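Local coordinates for protein LbaCas13a H328A (C2c2) (Lachnospiraceae bacterium NK4A179, PDB 5WLH) that binds a CRISPR guide RNA and, as a Cas13a nuclease, probably uses it to recognise and cleave complementary target RNA, at residues L720-M723 and F724-Y728. Sequence-based numbering, arbitrary orientation.
Sequences LYYM and FKEIY. With nucleotides of chain B.
Tyr722 and Glu726, one helical turn apart, meet because the tyrosine CG lies anti to its backbone N (chi1 178°) while the glutamate CG, anti to its own carbonyl carbon (chi1 -69°), comes over one face of the ring; the bend at chi2 (-68°) then turns the carboxylate along the ring toward Tyr722 OH. Glu726 CG sits 3.8 Å from the Tyr722 ring centroid in a CH-pi contact offset toward the rim, and the carboxylate lies nearly parallel to the ring plane. Tyrosine suits the place by offering a flat face to this CH2 and a hydroxyl to a water that donates to Glu726 OE1; glutamate pairs a methylene for the ring with a carboxylate for Lys725, and its OE2 is held by Tyr665 OH. Lys725, long and flexible enough to fold at chi2 and chi3, passes obliquely by the tyrosine to the guide RNA. There Lys725 NZ gives hydrogen bonds to OP2 of A36 of chain B at 2.6 Å and OP2 of U35 of chain B at 2.8 Å. Its third partner is Glu726 OE1, in a salt bridge of 2.6 Å from NZ. On another flank of helix 709-732, branched Leu720 lays CG over the broad Phe724 face, 4.0 Å from the centroid, and Phe854 meets that ring edge-to-face. Met723 and Ile727 run side by side, CG to CD1 at 3.7 Å, with Ile727 against helix 843-861. That flank is thus hydrocarbon, whereas on the Tyr722-Lys725-Glu726 flank a lysine bridges consecutive phosphates, probably steadied by Glu726; carboxylate and phosphates together would favour the protonated amine.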
loop_
_atom_site.group_PDB
_atom_site.type_symbol
_atom_site.label_atom_id
_atom_site.label_comp_id
_atom_site.label_asym_id
_atom_site.label_seq_id
_atom_site.Cartn_x
_atom_site.Cartn_y
_atom_site.Cartn_z
ATOM N N LEU A 720 13.532 1.215 32.445
ATOM C CA LEU A 720 12.807 -0.049 32.470
ATOM C C LEU A 720 12.106 -0.296 31.142
ATOM O O LEU A 720 12.073 -1.430 30.649
ATOM C CB LEU A 720 11.796 -0.038 33.612
ATOM C CG LEU A 720 11.237 -1.391 34.047
ATOM C CD1 LEU A 720 12.322 -2.244 34.669
ATOM C CD2 LEU A 720 10.083 -1.196 35.015
ATOM N N TYR A 721 11.546 0.760 30.550
ATOM C CA TYR A 721 10.868 0.627 29.262
ATOM C C TYR A 721 11.820 0.119 28.187
ATOM O O TYR A 721 11.467 -0.767 27.395
ATOM C CB TYR A 721 10.286 1.976 28.848
ATOM C CG TYR A 721 9.173 1.842 27.837
ATOM C CD1 TYR A 721 7.991 1.221 28.174
ATOM C CD2 TYR A 721 9.323 2.318 26.533
ATOM C CE1 TYR A 721 6.958 1.108 27.263
ATOM C CE2 TYR A 721 8.302 2.207 25.620
ATOM C CZ TYR A 721 7.126 1.596 25.982
ATOM O OH TYR A 721 6.097 1.470 25.079
ATOM N N TYR A 722 13.018 0.696 28.128
ATOM C CA TYR A 722 14.006 0.260 27.145
ATOM C C TYR A 722 14.453 -1.164 27.432
ATOM O O TYR A 722 14.500 -2.002 26.528
ATOM C CB TYR A 722 15.216 1.198 27.122
ATOM C CG TYR A 722 16.256 0.697 26.141
ATOM C CD1 TYR A 722 16.066 0.838 24.771
ATOM C CD2 TYR A 722 17.391 0.026 26.576
ATOM C CE1 TYR A 722 16.993 0.357 23.863
ATOM C CE2 TYR A 722 18.325 -0.466 25.677
ATOM C CZ TYR A 722 18.118 -0.294 24.316
ATOM O OH TYR A 722 19.038 -0.778 23.418
ATOM N N MET A 723 14.782 -1.463 28.691
ATOM C CA MET A 723 15.234 -2.809 29.015
ATOM C C MET A 723 14.165 -3.846 28.697
ATOM O O MET A 723 14.458 -4.874 28.090
ATOM C CB MET A 723 15.648 -2.903 30.485
ATOM C CG MET A 723 15.826 -4.337 30.910
ATOM S SD MET A 723 16.609 -4.459 32.530
ATOM C CE MET A 723 15.512 -3.493 33.527
ATOM N N PHE A 724 12.907 -3.591 29.093
ATOM C CA PHE A 724 11.832 -4.523 28.761
ATOM C C PHE A 724 11.694 -4.688 27.254
ATOM O O PHE A 724 11.460 -5.798 26.760
ATOM C CB PHE A 724 10.502 -4.039 29.335
ATOM C CG PHE A 724 10.316 -4.369 30.791
ATOM C CD1 PHE A 724 11.374 -4.863 31.543
ATOM C CD2 PHE A 724 9.089 -4.182 31.403
ATOM C CE1 PHE A 724 11.206 -5.167 32.893
ATOM C CE2 PHE A 724 8.914 -4.476 32.749
ATOM C CZ PHE A 724 9.976 -4.973 33.489
ATOM N N LYS A 725 11.846 -3.592 26.510
ATOM C CA LYS A 725 11.732 -3.679 25.057
ATOM C C LYS A 725 12.789 -4.621 24.497
ATOM O O LYS A 725 12.486 -5.509 23.690
ATOM C CB LYS A 725 11.862 -2.285 24.433
ATOM C CG LYS A 725 11.553 -2.275 22.917
ATOM C CD LYS A 725 12.838 -2.338 22.070
ATOM C CE LYS A 725 13.601 -1.020 22.113
ATOM N NZ LYS A 725 14.852 -1.078 21.281
ATOM N N GLU A 726 14.038 -4.457 24.941
ATOM C CA GLU A 726 15.095 -5.335 24.468
ATOM C C GLU A 726 14.837 -6.773 24.892
ATOM O O GLU A 726 15.080 -7.706 24.120
ATOM C CB GLU A 726 16.448 -4.838 24.965
ATOM C CG GLU A 726 16.874 -3.527 24.330
ATOM C CD GLU A 726 17.178 -3.674 22.840
ATOM O OE1 GLU A 726 16.584 -2.928 22.041
ATOM O OE2 GLU A 726 18.022 -4.520 22.471
ATOM N N ILE A 727 14.316 -6.975 26.103
ATOM C CA ILE A 727 14.006 -8.335 26.544
ATOM C C ILE A 727 12.889 -8.930 25.706
ATOM O O ILE A 727 12.934 -10.109 25.329
ATOM C CB ILE A 727 13.630 -8.345 28.032
ATOM C CG1 ILE A 727 14.836 -7.920 28.876
ATOM C CG2 ILE A 727 13.081 -9.717 28.406
ATOM C CD1 ILE A 727 14.504 -7.783 30.352
ATOM N N TYR A 728 11.866 -8.125 25.417
ATOM C CA TYR A 728 10.720 -8.594 24.653
ATOM C C TYR A 728 11.180 -9.214 23.346
ATOM O O TYR A 728 10.838 -10.356 23.024
ATOM C CB TYR A 728 9.772 -7.414 24.400
ATOM C CG TYR A 728 8.494 -7.750 23.667
ATOM C CD1 TYR A 728 7.417 -8.301 24.334
ATOM C CD2 TYR A 728 8.365 -7.501 22.303
ATOM C CE1 TYR A 728 6.249 -8.603 23.677
ATOM C CE2 TYR A 728 7.193 -7.798 21.639
ATOM C CZ TYR A 728 6.146 -8.339 22.318
ATOM O OH TYR A 728 4.991 -8.630 21.657
ATOM P P A B 36 15.843 2.339 20.116
ATOM O OP1 A B 36 17.078 2.329 20.931
ATOM O OP2 A B 36 14.828 1.276 20.271
ATOM O "O5'" A B 36 15.084 3.713 20.307
ATOM C "C5'" A B 36 14.553 4.066 21.572
ATOM C "C4'" A B 36 14.891 5.492 21.914
ATOM O "O4'" A B 36 16.333 5.658 21.989
ATOM C "C3'" A B 36 14.413 6.531 20.923
ATOM O "O3'" A B 36 14.265 7.733 21.679
ATOM C "C2'" A B 36 15.619 6.654 19.988
ATOM O "O2'" A B 36 15.653 7.828 19.211
ATOM C "C1'" A B 36 16.759 6.591 21.000
ATOM N N9 A B 36 18.045 6.101 20.516
ATOM C C8 A B 36 18.329 5.067 19.656
ATOM N N7 A B 36 19.616 4.853 19.517
ATOM C C5 A B 36 20.212 5.784 20.366
ATOM C C6 A B 36 21.554 6.072 20.682
ATOM N N6 A B 36 22.593 5.421 20.147
ATOM N N1 A B 36 21.795 7.067 21.570
ATOM C C2 A B 36 20.760 7.719 22.107
ATOM N N3 A B 36 19.459 7.532 21.890
ATOM C C4 A B 36 19.254 6.542 20.999
ATOM P P U B 35 13.450 -1.481 17.595
ATOM O OP1 U B 35 13.231 -2.415 16.468
ATOM O OP2 U B 35 14.248 -2.048 18.709
ATOM O "O5'" U B 35 14.134 -0.142 17.102
ATOM C "C5'" U B 35 15.518 -0.071 16.846
ATOM C "C4'" U B 35 15.886 1.344 16.510
ATOM O "O4'" U B 35 15.201 1.748 15.302
ATOM C "C3'" U B 35 15.444 2.366 17.538
ATOM O "O3'" U B 35 16.360 2.429 18.607
ATOM C "C2'" U B 35 15.358 3.651 16.727
ATOM O "O2'" U B 35 16.634 4.254 16.605
ATOM C "C1'" U B 35 14.914 3.126 15.349
ATOM N N1 U B 35 13.462 3.313 15.147
ATOM C C2 U B 35 13.074 4.559 14.710
ATOM O O2 U B 35 13.863 5.452 14.465
ATOM N N3 U B 35 11.729 4.716 14.548
ATOM C C4 U B 35 10.749 3.780 14.802
ATOM O O4 U B 35 9.575 4.105 14.620
ATOM C C5 U B 35 11.225 2.515 15.263
ATOM C C6 U B 35 12.541 2.324 15.417
HETATM O O HOH W 1 18.304 -1.176 20.294
#